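PDB 3FF4: uncharacterized protein from Cytophaga hutchinsonii ATCC 33406, which is of unknown function but, having a CoA-binding domain of the Rossmann-like kind, probably binds coenzyme A or a related nucleotide. Local coordinates for residues K6-G11 with D60-Y65; R85-P90 with G111-M116. One frame throughout, in Å; residues are numbered along the deposited sequence.

Both interactions reach one five-stranded parallel sheet, and their centres lie about 9 Å apart. Interaction 1 pairs strands 7-10 and 61-64, its centre about 2 Å from the centre of the chain; interaction 2 joins the next strand, 85-88, to the start of helix 113-119. The sheet links them directly, with Val62 O 2.8 Å from Ile87 N in a probable hydrogen bond. A polar bridge does so as well: Thr63 OG1 lies 2.6 Å from Thr113 OG1, probably hydrogen-bonded, and the amide ND2 of Asn89 bonds to Thr63 OG1 and Leu64 O. A PEG molecule, probably from the crystallisation liquor, sits about 3 Å from the Met116 side chain.

Interaction 1 (K6-G11 with D60-Y65)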
ATOM      1  N   LYS A   6       5.130  -1.685   9.331  1.00 32.37           N
ATOM      2  CA  LYS A   6       5.167  -0.409   8.648  1.00 31.51           C
ATOM      3  C   LYS A   6       4.625  -0.540   7.231  1.00 30.37           C
ATOM      4  O   LYS A   6       5.209  -1.233   6.382  1.00 30.11           O
ATOM      5  CB  LYS A   6       6.570   0.184   8.618  1.00 31.59           C
ATOM      6  CG  LYS A   6       6.600   1.478   7.813  1.00 33.12           C
ATOM      7  CD  LYS A   6       7.502   2.477   8.415  1.00 37.28           C
ATOM      8  CE  LYS A   6       8.908   2.146   8.154  1.00 34.85           C
ATOM      9  NZ  LYS A   6       9.707   3.032   9.033  1.00 37.63           N
ATOM     10  N   THR A   7       3.517   0.147   6.989  1.00 29.63           N
ATOM     11  CA  THR A   7       2.686  -0.065   5.792  1.00 29.08           C
ATOM     12  C   THR A   7       2.537   1.205   4.954  1.00 29.46           C
ATOM     13  O   THR A   7       2.003   2.232   5.413  1.00 29.43           O
ATOM     14  CB  THR A   7       1.288  -0.613   6.176  1.00 28.34           C
ATOM     15  OG1 THR A   7       1.470  -1.849   6.885  1.00 28.88           O
ATOM     16  CG2 THR A   7       0.449  -0.860   4.912  1.00 29.47           C
ATOM     17  N   LEU A   8       3.012   1.143   3.721  1.00 29.01           N
ATOM     18  CA  LEU A   8       2.900   2.307   2.829  1.00 28.18           C
ATOM     19  C   LEU A   8       1.638   2.113   1.969  1.00 28.11           C
ATOM     20  O   LEU A   8       1.492   1.077   1.297  1.00 28.19           O
ATOM     21  CB  LEU A   8       4.169   2.446   1.960  1.00 28.13           C
ATOM     22  CG  LEU A   8       4.333   3.709   1.098  1.00 26.82           C
ATOM     23  CD1 LEU A   8       5.821   4.042   1.063  1.00 27.75           C
ATOM     24  CD2 LEU A   8       3.777   3.480  -0.320  1.00 28.11           C
ATOM     25  N   ILE A   9       0.740   3.099   2.000  1.00 27.00           N
ATOM     26  CA  ILE A   9      -0.471   3.107   1.142  1.00 26.35           C
ATOM     27  C   ILE A   9      -0.186   3.904  -0.103  1.00 26.51           C
ATOM     28  O   ILE A   9       0.023   5.129  -0.034  1.00 26.86           O
ATOM     29  CB  ILE A   9      -1.660   3.769   1.884  1.00 25.29           C
ATOM     30  CG1 ILE A   9      -1.836   3.114   3.269  1.00 25.18           C
ATOM     31  CG2 ILE A   9      -2.958   3.789   0.975  1.00 25.90           C
ATOM     32  CD1 ILE A   9      -2.928   3.771   4.185  1.00 23.58           C
ATOM     33  N   LEU A  10      -0.188   3.217  -1.240  1.00 26.65           N
ATOM     34  CA  LEU A  10       0.091   3.825  -2.511  1.00 27.09           C
ATOM     35  C   LEU A  10      -1.229   4.022  -3.283  1.00 27.58           C
ATOM     36  O   LEU A  10      -1.909   3.057  -3.664  1.00 26.98           O
ATOM     37  CB  LEU A  10       1.088   2.955  -3.298  1.00 27.51           C
ATOM     38  CG  LEU A  10       1.663   3.552  -4.581  1.00 27.79           C
ATOM     39  CD1 LEU A  10       2.396   4.862  -4.259  1.00 24.67           C
ATOM     40  CD2 LEU A  10       2.621   2.584  -5.278  1.00 25.77           C
ATOM     41  N   GLY A  11      -1.556   5.287  -3.523  1.00 27.25           N
ATOM     42  CA  GLY A  11      -2.896   5.683  -3.914  1.00 27.42           C
ATOM     43  C   GLY A  11      -3.673   6.323  -2.765  1.00 27.77           C
ATOM     44  O   GLY A  11      -4.912   6.428  -2.827  1.00 28.42           O
ATOM     45  N   ASP A  60       7.458  -2.600   5.469  1.00 28.89           N
ATOM     46  CA  ASP A  60       7.143  -4.027   5.453  1.00 29.12           C
ATOM     47  C   ASP A  60       6.223  -4.361   4.271  1.00 28.22           C
ATOM     48  O   ASP A  60       6.478  -5.301   3.495  1.00 28.21           O
ATOM     49  CB  ASP A  60       6.489  -4.427   6.783  1.00 29.09           C
ATOM     50  CG  ASP A  60       6.078  -5.898   6.832  1.00 31.77           C
ATOM     51  OD1 ASP A  60       6.730  -6.692   7.555  1.00 34.80           O
ATOM     52  OD2 ASP A  60       5.073  -6.264   6.181  1.00 34.94           O
ATOM     53  N   THR A  61       5.145  -3.598   4.158  1.00 27.35           N
ATOM     54  CA  THR A  61       4.085  -3.856   3.210  1.00 26.73           C
ATOM     55  C   THR A  61       3.780  -2.599   2.406  1.00 26.88           C
ATOM     56  O   THR A  61       3.608  -1.517   2.973  1.00 27.33           O
ATOM     57  CB  THR A  61       2.783  -4.317   3.956  1.00 27.06           C
ATOM     58  OG1 THR A  61       3.014  -5.570   4.604  1.00 26.54           O
ATOM     59  CG2 THR A  61       1.617  -4.454   2.977  1.00 27.82           C
ATOM     60  N   VAL A  62       3.712  -2.732   1.085  1.00 26.64           N
ATOM     61  CA  VAL A  62       3.085  -1.705   0.262  1.00 25.96           C
ATOM     62  C   VAL A  62       1.648  -2.213   0.006  1.00 26.80           C
ATOM     63  O   VAL A  62       1.450  -3.332  -0.465  1.00 26.34           O
ATOM     64  CB  VAL A  62       3.850  -1.450  -1.037  1.00 26.97           C
ATOM     65  CG1 VAL A  62       3.058  -0.484  -1.975  1.00 24.78           C
ATOM     66  CG2 VAL A  62       5.284  -0.896  -0.724  1.00 25.44           C
ATOM     67  N   THR A  63       0.658  -1.408   0.366  1.00 26.72           N
ATOM     68  CA  THR A  63      -0.736  -1.745   0.027  1.00 27.27           C
ATOM     69  C   THR A  63      -1.256  -0.818  -1.083  1.00 27.49           C
ATOM     70  O   THR A  63      -1.250   0.426  -0.976  1.00 28.01           O
ATOM     71  CB  THR A  63      -1.682  -1.831   1.285  1.00 27.23           C
ATOM     72  OG1 THR A  63      -2.974  -2.369   0.917  1.00 25.51           O
ATOM     73  CG2 THR A  63      -1.836  -0.438   1.996  1.00 25.95           C
ATOM     74  N   LEU A  64      -1.658  -1.451  -2.172  1.00 28.04           N
ATOM     75  CA  LEU A  64      -1.936  -0.782  -3.433  1.00 28.21           C
ATOM     76  C   LEU A  64      -3.395  -0.387  -3.610  1.00 29.63           C
ATOM     77  O   LEU A  64      -4.294  -1.248  -3.530  1.00 28.56           O
ATOM     78  CB  LEU A  64      -1.595  -1.707  -4.590  1.00 28.99           C
ATOM     79  CG  LEU A  64      -0.133  -1.902  -4.960  1.00 29.19           C
ATOM     80  CD1 LEU A  64      -0.124  -2.907  -6.102  1.00 29.09           C
ATOM     81  CD2 LEU A  64       0.458  -0.573  -5.419  1.00 29.68           C
ATOM     82  N   TYR A  65      -3.603   0.902  -3.889  1.00 28.38           N
ATOM     83  CA  TYR A  65      -4.914   1.403  -4.246  1.00 30.13           C
ATOM     84  C   TYR A  65      -4.832   2.226  -5.513  1.00 30.78           C
ATOM     85  O   TYR A  65      -5.453   3.260  -5.576  1.00 33.87           O
ATOM     86  CB  TYR A  65      -5.543   2.223  -3.101  1.00 28.41           C
ATOM     87  CG  TYR A  65      -5.943   1.322  -1.975  1.00 28.70           C
ATOM     88  CD1 TYR A  65      -7.150   0.606  -2.029  1.00 27.38           C
ATOM     89  CD2 TYR A  65      -5.085   1.115  -0.877  1.00 27.43           C
ATOM     90  CE1 TYR A  65      -7.517  -0.278  -0.998  1.00 26.85           C
ATOM     91  CE2 TYR A  65      -5.461   0.237   0.175  1.00 26.43           C
ATOM     92  CZ  TYR A  65      -6.661  -0.440   0.099  1.00 26.81           C
ATOM     93  OH  TYR A  65      -7.024  -1.321   1.095  1.00 27.72           O
TER
HETATM   94  O   HOH W   1      -7.081   5.539  -4.036  1.00 25.74           O
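Lys6 O takes two N-H groups at the start of this strand pair, from Asp60 N at 2.8 Å and from Thr61 N at 3.2 Å. The Asp60 donor lies in the carbonyl plane but its bond is bent, 142° at the hydrogen, whereas the longer bond from Thr61 is straighter, its donor tilted from that plane. Beyond them the ladder runs through Leu8 N to Thr61 O, Thr63 N to Leu8 O, Leu10 N to Thr63 O and Tyr65 N to Leu10 O. A water closes the far end by donating to Gly11 O and, more distantly, to Tyr65 O.

On the face carrying Thr7, Ile9, Thr61 and Thr63, methyl meets methyl: Thr7 CG2 lies 3.7 Å from Thr63 CG2. With OG1 anti to its backbone N (chi1 -171°), Thr63 sets CG2 between N and the carbonyl carbon, where it also meets Ile9 CG1 at 3.8 Å; its hydroxyl bonds to Thr113 and Asn89. Ile9 CG2 approaches Tyr65 CD2 obliquely. On the other face Leu10 and Leu64 lie side by side, CD2 to CD2 at 3.8 Å, and Val62 CG1 packs more loosely against Leu10 CB. Strand 34-37 flanks 7-10 on its other edge, and 85-88 flanks 61-64. This in-register parallel pairing of the first and third strands, within the order 2-1-3-4-5, is the centre of a Rossmann-like sheet.

Interaction 2 (R85-P90 with G111-M116); sequences RVIFNP and GCTLVM
Asn89 OD1 receives two donors from Thr113 where the loop after strand 85-88 meets the N-terminus of helix 113-119 in the Rossmann-like fold, the tightest part of the contact. Thr113 N reaches Asn89 OD1 at 2.8 Å, almost in line with the amide C=O (170° at the oxygen), while Thr113 OG1 bonds to the same OD1 at 2.7 Å in the amide plane, on a lone pair. The other branch, ND2, donates to Leu64 O and Thr63 OG1, so the amide bridges strand 61-64 and the helix.

Next along the strand, Ile87 CG2 touches Gly111 O at 3.5 Å, and Ile87 CD1 reaches tip to tip toward the selenomethionine methyl, Met116 CE, at 3.7 Å. That methyl also meets Arg85 NH1, which is salt-bridged to the terminal carboxylate of Phe122, while Arg85 NH2 is hydrogen-bonded to Thr61 OG1. A weak backbone bond ties Gly111 N to Phe88 O.

The solvent side is looser: exposed Pro90 brings CD to 4.0 Å from Cys112 CB. Cys112 is the N-cap, its SG accepting from Val115 N.

An alanine at Asn89 would probably leave Thr113 N without its acceptor at the helix start and cut the amide bridge to Leu64 O. With both amide ends bonded, the Asn89 side chain is probably held in one orientation, and its oxygen, facing the positive end of the helix dipole, is likely to be polarised further.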
ATOM      1  N   ARG A  85       6.358  -7.384   1.306  1.00 25.84           N
ATOM      2  CA  ARG A  85       5.093  -7.816   0.738  1.00 25.53           C
ATOM      3  C   ARG A  85       4.412  -6.655   0.034  1.00 25.65           C
ATOM      4  O   ARG A  85       4.497  -5.504   0.488  1.00 26.32           O
ATOM      5  CB  ARG A  85       4.176  -8.343   1.856  1.00 25.72           C
ATOM      6  CG  ARG A  85       2.718  -8.632   1.431  1.00 26.07           C
ATOM      7  CD  ARG A  85       1.897  -9.164   2.598  1.00 23.21           C
ATOM      8  NE  ARG A  85       1.776  -8.161   3.659  1.00 24.78           N
ATOM      9  CZ  ARG A  85       1.114  -8.347   4.803  1.00 27.18           C
ATOM     10  NH1 ARG A  85       0.506  -9.528   5.059  1.00 24.64           N
ATOM     11  NH2 ARG A  85       1.070  -7.359   5.699  1.00 22.81           N
ATOM     12  N   VAL A  86       3.714  -6.957  -1.062  1.00 24.38           N
ATOM     13  CA  VAL A  86       2.876  -5.976  -1.715  1.00 23.25           C
ATOM     14  C   VAL A  86       1.455  -6.562  -1.790  1.00 23.92           C
ATOM     15  O   VAL A  86       1.275  -7.691  -2.269  1.00 23.87           O
ATOM     16  CB  VAL A  86       3.390  -5.594  -3.119  1.00 22.91           C
ATOM     17  CG1 VAL A  86       2.419  -4.650  -3.823  1.00 21.50           C
ATOM     18  CG2 VAL A  86       4.780  -4.913  -3.062  1.00 21.15           C
ATOM     19  N   ILE A  87       0.469  -5.822  -1.285  1.00 23.63           N
ATOM     20  CA  ILE A  87      -0.941  -6.286  -1.319  1.00 24.30           C
ATOM     21  C   ILE A  87      -1.699  -5.654  -2.500  1.00 24.87           C
ATOM     22  O   ILE A  87      -1.714  -4.408  -2.657  1.00 25.31           O
ATOM     23  CB  ILE A  87      -1.709  -5.965  -0.030  1.00 24.48           C
ATOM     24  CG1 ILE A  87      -1.007  -6.573   1.179  1.00 23.85           C
ATOM     25  CG2 ILE A  87      -3.215  -6.464  -0.136  1.00 24.02           C
ATOM     26  CD1 ILE A  87      -1.592  -6.161   2.545  1.00 20.47           C
ATOM     27  N   PHE A  88      -2.257  -6.525  -3.348  1.00 24.39           N
ATOM     28  CA  PHE A  88      -3.162  -6.151  -4.458  1.00 23.85           C
ATOM     29  C   PHE A  88      -4.630  -6.208  -3.992  1.00 23.96           C
ATOM     30  O   PHE A  88      -5.278  -7.282  -4.033  1.00 22.88           O
ATOM     31  CB  PHE A  88      -2.926  -7.093  -5.655  1.00 23.51           C
ATOM     32  CG  PHE A  88      -1.564  -6.947  -6.237  1.00 23.72           C
ATOM     33  CD1 PHE A  88      -1.353  -6.160  -7.359  1.00 20.92           C
ATOM     34  CD2 PHE A  88      -0.463  -7.482  -5.584  1.00 21.63           C
ATOM     35  CE1 PHE A  88      -0.063  -5.995  -7.853  1.00 23.00           C
ATOM     36  CE2 PHE A  88       0.821  -7.296  -6.074  1.00 22.47           C
ATOM     37  CZ  PHE A  88       1.023  -6.569  -7.198  1.00 20.97           C
ATOM     38  N   ASN A  89      -5.140  -5.058  -3.524  1.00 24.27           N
ATOM     39  CA  ASN A  89      -6.543  -4.929  -3.112  1.00 24.72           C
ATOM     40  C   ASN A  89      -7.459  -5.029  -4.344  1.00 24.95           C
ATOM     41  O   ASN A  89      -6.971  -4.889  -5.471  1.00 24.94           O
ATOM     42  CB  ASN A  89      -6.739  -3.633  -2.314  1.00 24.27           C
ATOM     43  CG  ASN A  89      -5.814  -3.573  -1.132  1.00 24.94           C
ATOM     44  OD1 ASN A  89      -6.045  -4.233  -0.122  1.00 25.59           O
ATOM     45  ND2 ASN A  89      -4.725  -2.852  -1.270  1.00 24.39           N
ATOM     46  N   PRO A  90      -8.767  -5.302  -4.138  1.00 25.11           N
ATOM     47  CA  PRO A  90      -9.679  -5.497  -5.247  1.00 25.59           C
ATOM     48  C   PRO A  90      -9.616  -4.424  -6.326  1.00 26.44           C
ATOM     49  O   PRO A  90      -9.726  -3.206  -6.050  1.00 26.55           O
ATOM     50  CB  PRO A  90     -11.064  -5.577  -4.560  1.00 25.96           C
ATOM     51  CG  PRO A  90     -10.727  -6.329  -3.259  1.00 24.74           C
ATOM     52  CD  PRO A  90      -9.431  -5.568  -2.844  1.00 25.60           C
ATOM     53  N   GLY A 111      -5.545  -9.804  -1.915  1.00 28.21           N
ATOM     54  CA  GLY A 111      -6.561  -9.837  -0.867  1.00 29.58           C
ATOM     55  C   GLY A 111      -6.989  -8.410  -0.554  1.00 30.39           C
ATOM     56  O   GLY A 111      -6.439  -7.470  -1.118  1.00 31.85           O
ATOM     57  N   CYS A 112      -7.968  -8.245   0.327  1.00 29.49           N
ATOM     58  CA  CYS A 112      -8.399  -6.930   0.783  1.00 29.41           C
ATOM     59  C   CYS A 112      -7.738  -6.657   2.122  1.00 29.63           C
ATOM     60  O   CYS A 112      -7.855  -7.458   3.073  1.00 30.81           O
ATOM     61  CB  CYS A 112      -9.926  -6.884   0.892  1.00 28.87           C
ATOM     62  SG  CYS A 112     -10.537  -5.443   1.791  1.00 29.98           S
ATOM     63  N   THR A 113      -7.003  -5.550   2.191  1.00 29.38           N
ATOM     64  CA  THR A 113      -6.381  -5.102   3.431  1.00 28.75           C
ATOM     65  C   THR A 113      -7.349  -5.112   4.611  1.00 28.21           C
ATOM     66  O   THR A 113      -6.973  -5.538   5.682  1.00 27.74           O
ATOM     67  CB  THR A 113      -5.714  -3.699   3.278  1.00 30.29           C
ATOM     68  OG1 THR A 113      -4.719  -3.755   2.235  1.00 29.15           O
ATOM     69  CG2 THR A 113      -5.051  -3.266   4.629  1.00 27.28           C
ATOM     70  N   LEU A 114      -8.594  -4.653   4.416  1.00 28.09           N
ATOM     71  CA  LEU A 114      -9.580  -4.621   5.504  1.00 27.57           C
ATOM     72  C   LEU A 114      -9.932  -6.037   5.992  1.00 27.39           C
ATOM     73  O   LEU A 114      -9.895  -6.319   7.193  1.00 27.17           O
ATOM     74  CB  LEU A 114     -10.863  -3.881   5.082  1.00 28.44           C
ATOM     75  CG  LEU A 114     -10.749  -2.510   4.397  1.00 30.10           C
ATOM     76  CD1 LEU A 114     -12.154  -1.889   4.112  1.00 29.17           C
ATOM     77  CD2 LEU A 114      -9.930  -1.579   5.289  1.00 32.20           C
ATOM     78  N   VAL A 115     -10.242  -6.929   5.055  1.00 27.80           N
ATOM     79  CA  VAL A 115     -10.537  -8.330   5.365  1.00 26.43           C
ATOM     80  C   VAL A 115      -9.364  -8.993   6.072  1.00 26.74           C
ATOM     81  O   VAL A 115      -9.556  -9.699   7.078  1.00 26.39           O
ATOM     82  CB  VAL A 115     -10.966  -9.100   4.112  1.00 26.55           C
ATOM     83  CG1 VAL A 115     -11.111 -10.600   4.398  1.00 25.86           C
ATOM     84  CG2 VAL A 115     -12.289  -8.521   3.601  1.00 23.47           C
HETATM   85  N   MSE A 116      -8.155  -8.727   5.581  1.00 26.30           N
HETATM   86  CA  MSE A 116      -6.964  -9.298   6.175  1.00 26.91           C
HETATM   87  C   MSE A 116      -6.763  -8.863   7.630  1.00 26.98           C
HETATM   88  O   MSE A 116      -6.423  -9.680   8.490  1.00 27.59           O
HETATM   89  CB  MSE A 116      -5.733  -9.020   5.305  1.00 26.32           C
HETATM   90  CG  MSE A 116      -5.765  -9.840   4.019  1.00 26.75           C
HETATM   91 SE   MSE A 116      -4.496  -9.034   2.761  1.00 33.75          SE
HETATM   92  CE  MSE A 116      -2.766  -9.547   3.574  1.00 25.46           C
TER